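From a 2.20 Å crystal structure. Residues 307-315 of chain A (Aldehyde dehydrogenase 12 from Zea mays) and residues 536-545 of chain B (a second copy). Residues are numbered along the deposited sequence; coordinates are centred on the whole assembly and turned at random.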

# COMPACT_ATOMS: atom_id res chain seq x y z
N GLN A 307 5.32 18.59 -33.41
CA GLN A 307 4.65 19.73 -32.80
C GLN A 307 5.55 20.31 -31.72
O GLN A 307 6.50 19.66 -31.26
CB GLN A 307 3.29 19.34 -32.20
CG GLN A 307 3.39 18.33 -31.08
CD GLN A 307 2.04 17.77 -30.69
OE1 GLN A 307 1.66 16.68 -31.11
NE2 GLN A 307 1.31 18.51 -29.86
N GLU A 308 5.23 21.54 -31.30
CA GLU A 308 5.97 22.27 -30.26
C GLU A 308 7.47 22.21 -30.52
O GLU A 308 8.27 21.90 -29.63
CB GLU A 308 5.64 21.74 -28.87
CG GLU A 308 4.15 21.72 -28.53
CD GLU A 308 3.57 23.11 -28.34
OE1 GLU A 308 2.33 23.22 -28.23
OE2 GLU A 308 4.35 24.09 -28.31
N VAL A 309 7.86 22.50 -31.77
CA VAL A 309 9.25 22.33 -32.19
C VAL A 309 10.19 23.16 -31.33
O VAL A 309 11.27 22.71 -30.95
CB VAL A 309 9.40 22.67 -33.68
CG1 VAL A 309 10.83 22.45 -34.13
CG2 VAL A 309 8.43 21.84 -34.52
N ASP A 310 9.79 24.40 -31.01
CA ASP A 310 10.62 25.25 -30.16
C ASP A 310 10.82 24.63 -28.79
O ASP A 310 11.95 24.55 -28.29
CB ASP A 310 9.99 26.64 -30.04
CG ASP A 310 10.08 27.44 -31.32
OD1 ASP A 310 11.19 27.52 -31.89
OD2 ASP A 310 9.05 27.98 -31.76
N TYR A 311 9.73 24.18 -28.16
CA TYR A 311 9.84 23.57 -26.84
C TYR A 311 10.70 22.32 -26.87
O TYR A 311 11.55 22.12 -25.99
CB TYR A 311 8.45 23.24 -26.29
CG TYR A 311 8.47 22.81 -24.83
CD1 TYR A 311 8.76 21.50 -24.47
CD2 TYR A 311 8.20 23.73 -23.82
CE1 TYR A 311 8.79 21.12 -23.14
CE2 TYR A 311 8.22 23.35 -22.49
CZ TYR A 311 8.52 22.05 -22.16
OH TYR A 311 8.54 21.67 -20.83
N VAL A 312 10.50 21.46 -27.87
CA VAL A 312 11.27 20.22 -27.97
C VAL A 312 12.75 20.53 -28.18
O VAL A 312 13.62 19.87 -27.61
CB VAL A 312 10.71 19.34 -29.10
CG1 VAL A 312 11.60 18.12 -29.32
CG2 VAL A 312 9.29 18.90 -28.77
N ALA A 313 13.05 21.55 -28.98
CA ALA A 313 14.45 21.91 -29.22
C ALA A 313 15.11 22.38 -27.93
O ALA A 313 16.24 21.99 -27.62
CB ALA A 313 14.54 22.98 -30.31
N TRP A 314 14.41 23.22 -27.16
CA TRP A 314 14.96 23.71 -25.90
C TRP A 314 15.27 22.57 -24.96
O TRP A 314 16.34 22.55 -24.32
CB TRP A 314 13.97 24.69 -25.27
CG TRP A 314 14.27 25.06 -23.85
CD1 TRP A 314 15.29 25.85 -23.40
CD2 TRP A 314 13.53 24.66 -22.69
NE1 TRP A 314 15.23 25.97 -22.03
CE2 TRP A 314 14.16 25.24 -21.57
CE3 TRP A 314 12.40 23.87 -22.49
CZ2 TRP A 314 13.69 25.06 -20.27
CZ3 TRP A 314 11.93 23.69 -21.20
CH2 TRP A 314 12.58 24.28 -20.11
N VAL A 315 14.37 21.59 -24.86
CA VAL A 315 14.60 20.46 -23.97
C VAL A 315 15.77 19.63 -24.47
O VAL A 315 16.57 19.11 -23.67
CB VAL A 315 13.32 19.62 -23.85
CG1 VAL A 315 13.58 18.38 -23.02
CG2 VAL A 315 12.21 20.45 -23.24
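Chain B (536-545) PVPESWALPS

How does chain B lie on chain A? The chain A stretch enters a helix at A:Val309, with A:Glu308 in the N-cap position, and the helix runs on past A:Val315. The chain B stretch has no regular helix or strand. It begins after a cis peptide bond before B:Pro536 and makes a type I beta turn from B:Pro538 to B:Trp541, closed by B:Trp541 N donating to B:Pro538 O at 3.1 Å; from there it continues in largely extended conformation to B:Ser545. The two run in the same general direction: B:Val537 CA lies 7.6 Å from A:Glu308 CA near the start, and B:Leu543 CA lies 7.1 Å from A:Trp314 CA near the end. B:Glu539 and B:Ser540, inside the turn, stay clear of the helix.

What meets the start of the helix? The CA-to-CB bond of A:Glu308 points toward chain B, and its CD packs 3.6 Å from B:Val537 CG2. Its carboxylate also reaches the chain B backbone through a water, which donates to A:Glu308 OE1 at 2.8 Å and accepts from B:Val537 N at 2.7 Å. No direct hydrogen bond joins the two stretches, so this bridge supplies a polar link beside an otherwise apolar contact. Two residues on, A:Asp310 contributes little: its O is 4.0 Å from B:Trp541 CH2.

What surrounds A:Tyr311? With chi1 in t, its ring touches both B:Val537 and B:Trp541, which approach it from directions roughly at right angles. B:Val537 CG2 sits over one face, 3.8 Å from A:Tyr311 CG and 4.1 Å from the ring centroid, in a CH-pi contact. The edge of the tyrosine turns toward the face of B:Trp541, bringing A:Tyr311 CD2 to 3.4 Å from B:Trp541 CE2, with the ring planes at 55°. B:Trp541, the last residue of the turn, and B:Val537, just before the turn, thus share the same tyrosine.

How is A:Trp314 covered? One helical turn after A:Asp310, its CA-to-CB bond points toward chain B and its indole meets three residues. A:Trp314 CE3 is 3.7 Å from B:Trp541 CZ2, the two indoles inclined at 59°. B:Leu543 starts sideways, but its end comes nearer, placing CD1 3.6 Å from A:Trp314 CD1. B:Pro544 CD lies over the indole face, 3.5 Å from A:Trp314 NE1, in a second CH-pi contact. The indole nitrogen still finds a polar partner: A:Trp314 NE1 donates at 3.0 Å to a water that in turn donates to B:Ser545 O at 2.5 Å.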

# COMPACT_ATOMS: atom_id res chain seq x y z
N PRO B 536 -0.59 20.69 -21.96
CA PRO B 536 -0.14 21.63 -22.99
C PRO B 536 1.13 22.39 -22.63
O PRO B 536 1.39 22.59 -21.44
CB PRO B 536 -1.32 22.61 -23.10
CG PRO B 536 -1.98 22.54 -21.76
CD PRO B 536 -1.89 21.09 -21.39
N VAL B 537 1.92 22.76 -23.63
CA VAL B 537 3.00 23.71 -23.42
C VAL B 537 2.35 25.01 -22.96
O VAL B 537 1.49 25.54 -23.67
CB VAL B 537 3.84 23.91 -24.69
CG1 VAL B 537 4.72 25.14 -24.54
CG2 VAL B 537 4.68 22.68 -24.96
N PRO B 538 2.70 25.53 -21.78
CA PRO B 538 1.91 26.62 -21.20
C PRO B 538 1.86 27.84 -22.10
O PRO B 538 2.75 28.09 -22.91
CB PRO B 538 2.64 26.92 -19.89
CG PRO B 538 3.31 25.64 -19.53
CD PRO B 538 3.71 25.01 -20.84
N GLU B 539 0.77 28.59 -21.95
CA GLU B 539 0.64 29.90 -22.57
C GLU B 539 1.83 30.79 -22.23
O GLU B 539 2.39 31.46 -23.10
CB GLU B 539 -0.67 30.54 -22.10
CG GLU B 539 -1.12 31.80 -22.80
CD GLU B 539 -2.41 32.34 -22.20
OE1 GLU B 539 -3.46 31.68 -22.37
OE2 GLU B 539 -2.36 33.39 -21.52
N SER B 540 2.25 30.79 -20.96
CA SER B 540 3.33 31.65 -20.49
C SER B 540 4.70 31.20 -20.95
O SER B 540 5.67 31.93 -20.71
CB SER B 540 3.32 31.71 -18.96
OG SER B 540 3.80 30.49 -18.41
N TRP B 541 4.83 30.03 -21.57
CA TRP B 541 6.15 29.51 -21.87
C TRP B 541 6.80 30.32 -22.98
O TRP B 541 6.33 30.32 -24.12
CB TRP B 541 6.11 28.04 -22.26
CG TRP B 541 7.50 27.48 -22.39
CD1 TRP B 541 8.30 27.03 -21.38
CD2 TRP B 541 8.27 27.35 -23.59
NE1 TRP B 541 9.50 26.61 -21.88
CE2 TRP B 541 9.51 26.80 -23.23
CE3 TRP B 541 8.02 27.65 -24.94
CZ2 TRP B 541 10.51 26.54 -24.17
CZ3 TRP B 541 9.01 27.38 -25.87
CH2 TRP B 541 10.24 26.83 -25.48
N ALA B 542 7.88 31.02 -22.64
CA ALA B 542 8.83 31.53 -23.60
C ALA B 542 10.15 30.82 -23.38
O ALA B 542 10.45 30.38 -22.26
CB ALA B 542 9.02 33.05 -23.47
N LEU B 543 10.94 30.69 -24.45
CA LEU B 543 12.26 30.06 -24.40
C LEU B 543 13.08 30.64 -23.26
O LEU B 543 13.57 31.77 -23.36
CB LEU B 543 12.99 30.26 -25.73
CG LEU B 543 14.42 29.73 -25.87
CD1 LEU B 543 14.43 28.21 -25.92
CD2 LEU B 543 15.06 30.31 -27.11
N PRO B 544 13.27 29.90 -22.17
CA PRO B 544 14.05 30.45 -21.06
C PRO B 544 15.51 30.56 -21.44
O PRO B 544 16.01 29.84 -22.32
CB PRO B 544 13.84 29.43 -19.93
CG PRO B 544 12.77 28.50 -20.41
CD PRO B 544 12.86 28.52 -21.90
N SER B 545 16.20 31.48 -20.78
CA SER B 545 17.63 31.62 -20.98
C SER B 545 18.34 30.31 -20.65
O SER B 545 17.88 29.53 -19.81
CB SER B 545 18.17 32.77 -20.13
OG SER B 545 17.72 32.68 -18.79
O HOH W 1 1.01 22.04 -26.12
O HOH W 2 17.03 27.14 -19.99